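Local coordinates for protein protease (Penicillium cyclopium, PDB 5Z6O) that hydrolyses peptide bonds as a subtilisin-type serine protease of the proteinase K kind, probably acting on proteins such as casein and gelatin, at residues V37-D42 and G129-N134; A144-A149 and P175-N180; G156-V161 and N180-A185. One frame throughout, in Å; residues are numbered along the deposited sequence.

Overall arrangement
Contacts 1 and 3 lie in one parallel sheet of the subtilisin fold, their centres about 10 Å apart, because strands 131-135 and 157-162 are neighbours in it; Met-133 N probably donates to Phe-158 O at 2.7 Å. Contact 2 flanks that sheet, its centre about 9 Å from that of contact 3, and shares Asn-180 with it. Pro-175 packs on Val-161, while Ala-176 O receives a probable hydrogen bond from Thr-183 OG1. Contact 1 carries Asp-42 of the charge relay system. The side chains of Pro-175 and Val-161 each come within about 7 Å of the bound phenylmethanesulfonic acid, and Val-181 of contact 3 binds calcium.

Contact 1 of 3, residues V37-D42 and G129-N134; sequences VIYGVD and GKSVMN
The ring of Tyr-39 meets strand 131-134 with its edge: Val-132 O lies near the ring plane, 3.4 Å from CD2, and Ser-131 CB sits beside CE2. In one of its two conformers Val-37 places CG1 over one face, 3.7 Å above the plane and offset toward the rim. With CG beside the backbone N (chi1 -64°), the ring starts back along its strand toward Val-37, and its OH is hydrogen-bonded to Asp-121.

Next along the side of the sheet that carries Tyr-39, Val-41 and Met-133 cross obliquely, CG2 of the valine coming to 3.6 Å from CG of the methionine. On the opposite face of the sheet, Ile-38 and Val-132 lie side by side and point the same way, with Ile-38 CG1 4.1 Å from Val-132 CB.

Four backbone hydrogen bonds join the strands in parallel register. Val-132 N donates to Val-37 O, and Tyr-39 N returns a short, nearly straight bond of 2.7 Å to Val-132 O. Asn-134 N then reaches Tyr-39 O, and Val-41 N reaches Asn-134 O at 3.1 Å.

Helix 108-124 packs on Tyr-39 and Met-133, and helix 227-245 on Val-132 and Asn-134. This parallel sheet between helices is the core of the subtilisin fold, and strand 37-42 ends in Asp-42, the aspartate of the charge relay system.

Contact 2 of 3, residues A144-A149 and P175-N180; sequences AMNDAA and PASAPN
Asn-146 of helix 143-154 reaches across to Ser-177 and Ala-178 in the loop that leads into strand 182-187, where a type I beta turn runs from Pro-175 to Ala-178. The contact thus joins a helix flanking the central sheet of the subtilisin fold to a connection between its strands.

The polar part is a single cross-contact hydrogen bond. Asn-146 ND2 donates to Ser-177 OG at 3.0 Å, nearly straight at 170°, with the acceptor almost in the amide plane. CG of Asn-146 stands beside the backbone N (chi1 -79°), which puts it 3.7 Å from Ala-178 CB, and OD1 of the same amide is hydrogen-bonded to Ser-174 OG. Ser-177 OG is also bonded to Ser-173 O, so both ends of the bridge are anchored to the chain just before the turn. An alanine in place of Asn-146 would probably leave Ser-177 OG and Ser-174 OG without their amide partner and open a small gap beside Ala-178 where CG had packed.

Within the loop, Ala-178 N donates to Pro-175 O and closes the turn.

Apolar packing completes the contact. Pro-175, which follows a cis peptide bond, sets its ring against the helix: the Met-145 side chain runs across it, with Met-145 CG 4.0 Å from Pro-175 CB. This CG, anti to the backbone N (chi1 173°), is the atom that meets the proline. Pro-179 CD lies close to the backbone O of Asn-146. Ala-149, one turn farther along the helix, touches Leu-159 of strand 157-162 and Val-181, at the join with the sheet. Its methyl also meets both ends of the turn, Ala-149 CB lying 3.9 Å from Pro-175 CB and 3.8 Å from Ala-178 CB.

Contact 3 of 3, residues G156-V161 and N180-A185; sequences GVFLSV and NVCTIA. With CA (calcium ion), chain B.
Neighbouring parallel strands of the subtilisin sheet meet where Leu-159 and Val-161 face Val-181 and Cys-182, beside a calcium site. Three backbone hydrogen bonds of 2.9 Å hold them: Cys-182 N to Leu-159 O, Val-161 N to Cys-182 O, and Ile-184 N to Val-161 O, the last the most bent at 148°.

Leu-159 and Val-181 lie side by side, pointing the same way, with CD2 of the leucine 3.7 Å from CG1 of the valine. Helix 143-154 covers both through Ala-149. Two residues on, the Val-161 side chain crosses that of Val-181, with CG2 of Val-161 4.0 Å from CB of Val-181.

On the other side, next to helix 227-245, the Phe-158 ring comes up against Cys-182. CE1 and CZ of Phe-158 meet Cys-182 CB, CZ at 3.7 Å. The cysteine sulfur sits obliquely to the ring, 5.1 Å from SG to the ring centroid, and is held in place by its disulfide with Cys-253.

A water accepts from Leu-159 N and lies within bonding distance of Asn-180 O, just ahead of strand 182-185. The calcium is bound by Val-181 O, five waters and Asp-204, which also accepts from Thr-183 N. One of these waters donates to Thr-183 OG1 at 3.1 Å, a hydroxyl also hydrogen-bonded to Ala-176 O, and another accepts from Asn-180 N at 2.8 Å.

Contact 1 of 3, residues V37-D42 and G129-N134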
ATOM      1  N   VAL A  37     -11.033  -2.042  -6.580  1.00 10.10           N
ATOM      2  CA  VAL A  37     -10.236  -3.268  -6.555  0.59  9.78           C
ATOM      3  C   VAL A  37      -8.795  -2.904  -6.225  1.00 13.44           C
ATOM      4  O   VAL A  37      -8.222  -1.988  -6.839  1.00 11.96           O
ATOM      5  CB  VAL A  37     -10.311  -3.997  -7.907  0.59 14.32           C
ATOM      6  CG1 VAL A  37      -9.438  -5.249  -7.874  0.59 14.73           C
ATOM      7  CG2 VAL A  37     -11.774  -4.327  -8.225  0.59 12.79           C
ATOM      8  N   ILE A  38      -8.211  -3.608  -5.264  1.00  9.02           N
ATOM      9  CA  ILE A  38      -6.812  -3.442  -4.887  1.00  7.92           C
ATOM     10  C   ILE A  38      -6.067  -4.719  -5.247  1.00  7.84           C
ATOM     11  O   ILE A  38      -6.368  -5.792  -4.708  1.00 12.55           O
ATOM     12  CB  ILE A  38      -6.659  -3.156  -3.390  1.00  9.63           C
ATOM     13  CG1 ILE A  38      -7.355  -1.841  -3.007  1.00 10.30           C
ATOM     14  CG2 ILE A  38      -5.183  -3.046  -3.057  1.00 11.74           C
ATOM     15  CD1 ILE A  38      -7.519  -1.651  -1.466  1.00 10.68           C
ATOM     16  N   TYR A  39      -5.041  -4.602  -6.089  1.00 10.35           N
ATOM     17  CA  TYR A  39      -4.198  -5.751  -6.402  1.00  9.58           C
ATOM     18  C   TYR A  39      -3.000  -5.768  -5.466  1.00 11.02           C
ATOM     19  O   TYR A  39      -2.199  -4.835  -5.473  1.00 12.22           O
ATOM     20  CB  TYR A  39      -3.711  -5.681  -7.849  1.00  6.77           C
ATOM     21  CG  TYR A  39      -4.844  -5.764  -8.838  1.00 11.03           C
ATOM     22  CD1 TYR A  39      -5.320  -7.011  -9.270  1.00 16.99           C
ATOM     23  CD2 TYR A  39      -5.431  -4.596  -9.356  1.00 10.60           C
ATOM     24  CE1 TYR A  39      -6.347  -7.109 -10.178  1.00 12.22           C
ATOM     25  CE2 TYR A  39      -6.491  -4.685 -10.262  1.00 14.32           C
ATOM     26  CZ  TYR A  39      -6.929  -5.950 -10.667  1.00 13.64           C
ATOM     27  OH  TYR A  39      -7.954  -6.033 -11.567  1.00 17.91           O
ATOM     28  N   GLY A  40      -2.853  -6.845  -4.705  1.00  8.62           N
ATOM     29  CA  GLY A  40      -1.719  -7.021  -3.815  1.00  8.88           C
ATOM     30  C   GLY A  40      -0.657  -7.847  -4.500  1.00 11.27           C
ATOM     31  O   GLY A  40      -0.840  -9.049  -4.709  1.00 12.36           O
ATOM     32  N   VAL A  41       0.444  -7.213  -4.899  1.00 10.27           N
ATOM     33  CA  VAL A  41       1.492  -7.876  -5.675  1.00  7.53           C
ATOM     34  C   VAL A  41       2.602  -8.242  -4.696  1.00 10.03           C
ATOM     35  O   VAL A  41       3.419  -7.389  -4.315  1.00 12.74           O
ATOM     36  CB  VAL A  41       2.001  -6.963  -6.801  1.00  8.14           C
ATOM     37  CG1 VAL A  41       3.113  -7.631  -7.587  1.00 11.61           C
ATOM     38  CG2 VAL A  41       0.851  -6.555  -7.747  1.00 12.10           C
ATOM     39  N   ASP A  42       2.639  -9.502  -4.252  1.00  8.80           N
ATOM     40  CA  ASP A  42       3.407  -9.836  -3.057  1.00  9.13           C
ATOM     41  C   ASP A  42       3.567 -11.352  -2.950  1.00  8.54           C
ATOM     42  O   ASP A  42       3.581 -12.041  -3.978  1.00 10.48           O
ATOM     43  CB  ASP A  42       2.698  -9.242  -1.829  1.00  9.89           C
ATOM     44  CG  ASP A  42       3.634  -8.890  -0.714  1.00 20.45           C
ATOM     45  OD1 ASP A  42       4.372  -9.789  -0.249  1.00 13.93           O
ATOM     46  OD2 ASP A  42       3.600  -7.712  -0.278  1.00 16.93           O
ATOM     47  N   GLY A 129      -9.056   3.251 -14.355  1.00 16.77           N
ATOM     48  CA  GLY A 129      -9.202   4.517 -13.684  1.00 15.42           C
ATOM     49  C   GLY A 129      -9.701   4.427 -12.267  1.00 17.49           C
ATOM     50  O   GLY A 129      -9.686   5.441 -11.565  1.00 23.40           O
ATOM     51  N   LYS A 130     -10.120   3.253 -11.810  1.00 16.63           N
ATOM     52  CA  LYS A 130     -10.576   3.101 -10.432  1.00 18.24           C
ATOM     53  C   LYS A 130     -10.077   1.781  -9.867  1.00 10.07           C
ATOM     54  O   LYS A 130     -10.808   0.985  -9.276  1.00 16.08           O
ATOM     55  CB  LYS A 130     -12.094   3.254 -10.350  1.00 26.67           C
ATOM     56  CG  LYS A 130     -12.884   2.580 -11.431  1.00 35.88           C
ATOM     57  CD  LYS A 130     -14.373   2.945 -11.252  1.00 50.34           C
ATOM     58  CE  LYS A 130     -15.312   1.832 -11.706  1.00 61.08           C
ATOM     59  NZ  LYS A 130     -15.503   1.814 -13.184  1.00 62.51           N
ATOM     60  N   SER A 131      -8.775   1.538 -10.031  1.00 12.61           N
ATOM     61  CA  SER A 131      -8.096   0.323  -9.584  0.51 11.54           C
ATOM     62  C   SER A 131      -6.824   0.754  -8.879  1.00  7.07           C
ATOM     63  O   SER A 131      -6.254   1.792  -9.234  1.00  8.00           O
ATOM     64  CB  SER A 131      -7.661  -0.626 -10.736  0.51 13.81           C
ATOM     65  OG  SER A 131      -8.731  -1.172 -11.463  0.51 17.55           O
ATOM     66  N   VAL A 132      -6.336  -0.093  -7.945  1.00  7.87           N
ATOM     67  CA  VAL A 132      -5.159   0.227  -7.138  1.00  7.08           C
ATOM     68  C   VAL A 132      -4.244  -0.982  -7.128  1.00  7.48           C
ATOM     69  O   VAL A 132      -4.710  -2.127  -7.080  1.00  9.75           O
ATOM     70  CB  VAL A 132      -5.588   0.620  -5.695  1.00  7.89           C
ATOM     71  CG1 VAL A 132      -4.375   0.674  -4.754  1.00  9.58           C
ATOM     72  CG2 VAL A 132      -6.327   1.946  -5.741  1.00 10.31           C
ATOM     73  N   MET A 133      -2.944  -0.739  -7.241  1.00  7.75           N
ATOM     74  CA  MET A 133      -1.974  -1.806  -7.116  1.00  7.08           C
ATOM     75  C   MET A 133      -0.992  -1.440  -6.028  1.00  8.90           C
ATOM     76  O   MET A 133      -0.485  -0.317  -6.004  1.00  9.77           O
ATOM     77  CB  MET A 133      -1.241  -2.030  -8.447  1.00  6.73           C
ATOM     78  CG  MET A 133      -0.187  -3.133  -8.359  1.00 10.17           C
ATOM     79  SD  MET A 133       0.723  -3.414  -9.909  1.00 11.29           S
ATOM     80  CE  MET A 133      -0.523  -4.204 -10.912  1.00 12.30           C
ATOM     81  N   ASN A 134      -0.705  -2.387  -5.146  1.00  9.58           N
ATOM     82  CA  ASN A 134       0.283  -2.162  -4.099  1.00  5.85           C
ATOM     83  C   ASN A 134       1.505  -3.044  -4.351  1.00 10.78           C
ATOM     84  O   ASN A 134       1.378  -4.268  -4.487  1.00  9.43           O
ATOM     85  CB  ASN A 134      -0.278  -2.461  -2.721  1.00  7.04           C
ATOM     86  CG  ASN A 134       0.724  -2.103  -1.628  1.00 10.04           C
ATOM     87  OD1 ASN A 134       0.945  -0.916  -1.334  1.00 11.87           O
ATOM     88  ND2 ASN A 134       1.363  -3.105  -1.057  1.00  8.55           N
TER

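Contact 2 of 3, residues A144-A149 and P175-N180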
ATOM      1  N   ALA A 144      13.735  -2.266 -17.024  1.00 10.55           N
ATOM      2  CA  ALA A 144      12.567  -3.073 -17.373  1.00 12.16           C
ATOM      3  C   ALA A 144      11.501  -3.002 -16.275  1.00 11.23           C
ATOM      4  O   ALA A 144      10.304  -2.885 -16.560  1.00 11.58           O
ATOM      5  CB  ALA A 144      12.969  -4.524 -17.597  1.00 15.76           C
ATOM      6  N   MET A 145      11.918  -3.103 -15.026  1.00 17.60           N
ATOM      7  CA  MET A 145      10.951  -2.965 -13.935  1.00 12.63           C
ATOM      8  C   MET A 145      10.327  -1.567 -13.905  1.00 11.59           C
ATOM      9  O   MET A 145       9.109  -1.425 -13.691  1.00 10.92           O
ATOM     10  CB  MET A 145      11.632  -3.323 -12.617  1.00 13.88           C
ATOM     11  CG  MET A 145      10.781  -3.054 -11.379  1.00 19.23           C
ATOM     12  SD  MET A 145       9.424  -4.247 -11.391  1.00 24.02           S
ATOM     13  CE  MET A 145      10.363  -5.750 -11.286  1.00 19.90           C
ATOM     14  N   ASN A 146      11.125  -0.511 -14.133  1.00  8.34           N
ATOM     15  CA  ASN A 146      10.562   0.834 -14.177  1.00 10.91           C
ATOM     16  C   ASN A 146       9.589   1.008 -15.334  1.00 12.03           C
ATOM     17  O   ASN A 146       8.545   1.649 -15.174  1.00 12.80           O
ATOM     18  CB  ASN A 146      11.664   1.879 -14.267  1.00 11.61           C
ATOM     19  CG  ASN A 146      12.314   2.158 -12.930  1.00 16.11           C
ATOM     20  OD1 ASN A 146      12.122   1.424 -11.963  1.00 14.07           O
ATOM     21  ND2 ASN A 146      13.052   3.243 -12.858  1.00 11.52           N
ATOM     22  N   ASP A 147       9.908   0.444 -16.516  1.00  7.72           N
ATOM     23  CA  ASP A 147       8.964   0.502 -17.640  1.00 11.86           C
ATOM     24  C   ASP A 147       7.655  -0.197 -17.301  1.00  9.97           C
ATOM     25  O   ASP A 147       6.571   0.275 -17.691  1.00 14.66           O
ATOM     26  CB  ASP A 147       9.534  -0.170 -18.887  1.00 12.32           C
ATOM     27  CG  ASP A 147      10.689   0.610 -19.497  1.00 15.81           C
ATOM     28  OD1 ASP A 147      10.850   1.801 -19.165  1.00 17.55           O
ATOM     29  OD2 ASP A 147      11.413  -0.024 -20.303  1.00 19.38           O
ATOM     30  N   ALA A 148       7.749  -1.378 -16.687  1.00 10.96           N
ATOM     31  CA  ALA A 148       6.538  -2.120 -16.343  1.00 12.19           C
ATOM     32  C   ALA A 148       5.672  -1.318 -15.376  1.00 13.21           C
ATOM     33  O   ALA A 148       4.439  -1.268 -15.524  1.00 12.62           O
ATOM     34  CB  ALA A 148       6.908  -3.464 -15.736  1.00 11.86           C
ATOM     35  N   ALA A 149       6.301  -0.715 -14.367  1.00  9.54           N
ATOM     36  CA  ALA A 149       5.547   0.106 -13.405  1.00 12.85           C
ATOM     37  C   ALA A 149       4.879   1.300 -14.079  1.00 13.20           C
ATOM     38  O   ALA A 149       3.696   1.627 -13.807  1.00 14.53           O
ATOM     39  CB  ALA A 149       6.465   0.582 -12.287  1.00 10.90           C
ATOM     40  N   PRO A 175      10.866  -0.703  -8.238  1.00 12.34           N
ATOM     41  CA  PRO A 175      10.253   0.369  -9.034  1.00 10.53           C
ATOM     42  C   PRO A 175      10.105   1.720  -8.306  1.00  9.16           C
ATOM     43  O   PRO A 175       9.437   2.598  -8.845  1.00 11.58           O
ATOM     44  CB  PRO A 175       8.869  -0.225  -9.387  1.00 12.07           C
ATOM     45  CG  PRO A 175       8.541  -1.120  -8.246  1.00 15.10           C
ATOM     46  CD  PRO A 175       9.867  -1.651  -7.709  1.00 10.57           C
ATOM     47  N   ALA A 176      10.776   1.922  -7.156  1.00  9.16           N
ATOM     48  CA  ALA A 176      10.618   3.190  -6.439  1.00 12.12           C
ATOM     49  C   ALA A 176      10.962   4.392  -7.304  1.00 12.48           C
ATOM     50  O   ALA A 176      10.375   5.470  -7.130  1.00 14.73           O
ATOM     51  CB  ALA A 176      11.491   3.205  -5.188  1.00 17.94           C
ATOM     52  N   SER A 177      11.923   4.241  -8.226  1.00 13.40           N
ATOM     53  CA  SER A 177      12.380   5.350  -9.050  1.00 13.63           C
ATOM     54  C   SER A 177      11.570   5.514 -10.324  1.00 16.08           C
ATOM     55  O   SER A 177      11.890   6.396 -11.126  1.00 21.05           O
ATOM     56  CB  SER A 177      13.873   5.167  -9.405  1.00 13.22           C
ATOM     57  OG  SER A 177      14.049   3.962 -10.101  1.00 13.28           O
ATOM     58  N   ALA A 178      10.528   4.706 -10.527  1.00 14.48           N
ATOM     59  CA  ALA A 178       9.836   4.678 -11.809  1.00 15.52           C
ATOM     60  C   ALA A 178       8.977   5.917 -12.022  1.00 19.89           C
ATOM     61  O   ALA A 178       8.508   6.535 -11.057  1.00 20.44           O
ATOM     62  CB  ALA A 178       8.940   3.439 -11.916  1.00 16.51           C
ATOM     63  N   PRO A 179       8.700   6.254 -13.292  1.00 23.81           N
ATOM     64  CA  PRO A 179       7.871   7.433 -13.585  1.00 18.73           C
ATOM     65  C   PRO A 179       6.438   7.241 -13.105  1.00 20.65           C
ATOM     66  O   PRO A 179       5.816   6.207 -13.365  1.00 22.18           O
ATOM     67  CB  PRO A 179       7.931   7.543 -15.116  1.00 27.99           C
ATOM     68  CG  PRO A 179       9.088   6.657 -15.546  1.00 25.48           C
ATOM     69  CD  PRO A 179       9.171   5.585 -14.529  1.00 23.73           C
ATOM     70  N   ASN A 180       5.921   8.246 -12.394  1.00 14.83           N
ATOM     71  CA  ASN A 180       4.502   8.382 -12.074  1.00 16.09           C
ATOM     72  C   ASN A 180       3.966   7.418 -11.034  1.00 13.14           C
ATOM     73  O   ASN A 180       2.727   7.359 -10.885  1.00 12.90           O
ATOM     74  CB  ASN A 180       3.639   8.216 -13.333  1.00 24.71           C
ATOM     75  CG  ASN A 180       4.037   9.191 -14.411  1.00 29.58           C
ATOM     76  OD1 ASN A 180       4.122  10.398 -14.156  1.00 35.53           O
ATOM     77  ND2 ASN A 180       4.328   8.680 -15.603  1.00 33.47           N
TER

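Contact 3 of 3, residues G156-V161 and N180-A185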
ATOM      1  N   GLY A 156      -4.207   3.031 -16.330  1.00 14.71           N
ATOM      2  CA  GLY A 156      -5.303   3.372 -15.439  1.00 14.96           C
ATOM      3  C   GLY A 156      -5.330   2.664 -14.093  1.00 18.74           C
ATOM      4  O   GLY A 156      -6.414   2.508 -13.508  1.00 16.33           O
ATOM      5  N   VAL A 157      -4.184   2.213 -13.576  1.00 11.95           N
ATOM      6  CA  VAL A 157      -4.100   1.589 -12.253  1.00 10.38           C
ATOM      7  C   VAL A 157      -3.138   2.416 -11.389  1.00 12.33           C
ATOM      8  O   VAL A 157      -1.979   2.606 -11.764  1.00 12.38           O
ATOM      9  CB  VAL A 157      -3.636   0.125 -12.339  1.00  9.21           C
ATOM     10  CG1 VAL A 157      -3.570  -0.520 -10.939  1.00 13.22           C
ATOM     11  CG2 VAL A 157      -4.581  -0.724 -13.197  1.00 12.77           C
ATOM     12  N   PHE A 158      -3.622   2.906 -10.238  1.00  9.31           N
ATOM     13  CA  PHE A 158      -2.778   3.670  -9.323  1.00 10.04           C
ATOM     14  C   PHE A 158      -1.777   2.707  -8.705  1.00  9.19           C
ATOM     15  O   PHE A 158      -2.123   1.566  -8.398  1.00 11.41           O
ATOM     16  CB  PHE A 158      -3.640   4.327  -8.244  1.00  6.91           C
ATOM     17  CG  PHE A 158      -2.856   4.852  -7.050  1.00  8.03           C
ATOM     18  CD1 PHE A 158      -2.334   6.131  -7.037  1.00 11.94           C
ATOM     19  CD2 PHE A 158      -2.650   4.040  -5.946  1.00  7.26           C
ATOM     20  CE1 PHE A 158      -1.628   6.600  -5.928  1.00 12.29           C
ATOM     21  CE2 PHE A 158      -1.967   4.492  -4.835  1.00  9.03           C
ATOM     22  CZ  PHE A 158      -1.460   5.773  -4.819  1.00  9.42           C
ATOM     23  N   LEU A 159      -0.526   3.153  -8.531  1.00  8.40           N
ATOM     24  CA  LEU A 159       0.493   2.216  -8.081  1.00  8.12           C
ATOM     25  C   LEU A 159       1.244   2.820  -6.904  1.00  6.53           C
ATOM     26  O   LEU A 159       1.940   3.830  -7.057  1.00 10.85           O
ATOM     27  CB  LEU A 159       1.432   1.843  -9.241  1.00  8.48           C
ATOM     28  CG  LEU A 159       2.606   0.909  -8.895  1.00 11.71           C
ATOM     29  CD1 LEU A 159       2.158  -0.330  -8.104  1.00  9.70           C
ATOM     30  CD2 LEU A 159       3.287   0.511 -10.199  1.00 13.51           C
ATOM     31  N   SER A 160       1.065   2.255  -5.715  0.62  7.14           N
ATOM     32  CA  SER A 160       1.851   2.655  -4.553  0.62  6.13           C
ATOM     33  C   SER A 160       3.003   1.675  -4.360  0.62  9.00           C
ATOM     34  O   SER A 160       2.803   0.460  -4.398  0.62  9.17           O
ATOM     35  CB  SER A 160       0.974   2.713  -3.297  0.62  5.91           C
ATOM     36  OG  SER A 160       0.362   1.474  -3.060  0.62  7.53           O
ATOM     37  N   VAL A 161       4.205   2.211  -4.144  1.00  7.17           N
ATOM     38  CA  VAL A 161       5.438   1.432  -4.079  1.00  7.59           C
ATOM     39  C   VAL A 161       6.206   1.754  -2.809  1.00 10.57           C
ATOM     40  O   VAL A 161       6.410   2.931  -2.493  1.00  8.76           O
ATOM     41  CB  VAL A 161       6.316   1.744  -5.318  1.00 12.26           C
ATOM     42  CG1 VAL A 161       7.596   0.990  -5.258  1.00 20.54           C
ATOM     43  CG2 VAL A 161       5.574   1.364  -6.613  1.00 13.82           C
ATOM     44  N   ASN A 180       5.921   8.246 -12.394  1.00 14.83           N
ATOM     45  CA  ASN A 180       4.502   8.382 -12.074  1.00 16.09           C
ATOM     46  C   ASN A 180       3.966   7.418 -11.034  1.00 13.14           C
ATOM     47  O   ASN A 180       2.727   7.359 -10.885  1.00 12.90           O
ATOM     48  CB  ASN A 180       3.639   8.216 -13.333  1.00 24.71           C
ATOM     49  CG  ASN A 180       4.037   9.191 -14.411  1.00 29.58           C
ATOM     50  OD1 ASN A 180       4.122  10.398 -14.156  1.00 35.53           O
ATOM     51  ND2 ASN A 180       4.328   8.680 -15.603  1.00 33.47           N
ATOM     52  N   VAL A 181       4.810   6.653 -10.341  1.00 14.04           N
ATOM     53  CA  VAL A 181       4.330   5.817  -9.239  1.00  5.37           C
ATOM     54  C   VAL A 181       4.282   6.670  -8.000  1.00  7.36           C
ATOM     55  O   VAL A 181       4.814   7.781  -7.984  1.00 10.57           O
ATOM     56  CB  VAL A 181       5.223   4.579  -9.012  1.00 10.95           C
ATOM     57  CG1 VAL A 181       5.210   3.673 -10.232  1.00 13.17           C
ATOM     58  CG2 VAL A 181       6.638   4.989  -8.656  1.00 13.34           C
ATOM     59  N   CYS A 182       3.612   6.172  -6.954  1.00  8.26           N
ATOM     60  CA  CYS A 182       3.485   6.914  -5.709  1.00  8.82           C
ATOM     61  C   CYS A 182       4.421   6.200  -4.736  1.00  9.40           C
ATOM     62  O   CYS A 182       4.146   5.074  -4.316  1.00  9.41           O
ATOM     63  CB  CYS A 182       2.025   6.919  -5.248  1.00  7.24           C
ATOM     64  SG  CYS A 182       1.555   8.391  -4.295  1.00  9.99           S
ATOM     65  N   THR A 183       5.581   6.797  -4.476  1.00  7.88           N
ATOM     66  CA  THR A 183       6.650   6.130  -3.735  1.00  6.42           C
ATOM     67  C   THR A 183       6.613   6.562  -2.270  1.00  6.94           C
ATOM     68  O   THR A 183       6.658   7.771  -1.980  1.00  8.71           O
ATOM     69  CB  THR A 183       7.998   6.504  -4.347  1.00  9.03           C
ATOM     70  OG1 THR A 183       8.032   6.060  -5.709  1.00 10.54           O
ATOM     71  CG2 THR A 183       9.134   5.874  -3.591  1.00  9.28           C
ATOM     72  N   ILE A 184       6.584   5.584  -1.349  1.00  6.68           N
ATOM     73  CA  ILE A 184       6.149   5.839   0.030  1.00  4.46           C
ATOM     74  C   ILE A 184       7.289   5.509   0.994  1.00  8.82           C
ATOM     75  O   ILE A 184       7.797   4.384   1.004  1.00  8.76           O
ATOM     76  CB  ILE A 184       4.897   5.016   0.395  1.00  7.04           C
ATOM     77  CG1 ILE A 184       3.815   5.101  -0.691  1.00  8.40           C
ATOM     78  CG2 ILE A 184       4.352   5.460   1.743  1.00  7.39           C
ATOM     79  CD1 ILE A 184       3.473   6.565  -1.054  1.00  7.55           C
ATOM     80  N   ALA A 185       7.662   6.476   1.829  1.00  8.59           N
ATOM     81  CA  ALA A 185       8.634   6.265   2.892  1.00  7.69           C
ATOM     82  C   ALA A 185       7.923   5.980   4.209  1.00 11.72           C
ATOM     83  O   ALA A 185       6.710   6.182   4.345  1.00  8.97           O
ATOM     84  CB  ALA A 185       9.558   7.491   3.026  1.00 12.82           C
TER
HETATM   85 CA    CA B 301       5.961  10.068  -7.713  1.00 25.39          CA
HETATM   86  O   HOH W   1       0.339   5.955  -9.300  1.00 18.36           O
HETATM   87  O   HOH W   2       6.949   9.615 -10.121  1.00 35.91           O
HETATM   88  O   HOH W   3       7.682   8.566  -7.431  1.00 18.40           O
HETATM   89  O   HOH W   4       3.842  10.550  -8.644  1.00 22.84           O
HETATM   90  O   HOH W   5       7.829  11.151  -7.067  1.00 20.49           O
HETATM   91  O   HOH W   6       6.303  12.313  -8.527  1.00 30.88           O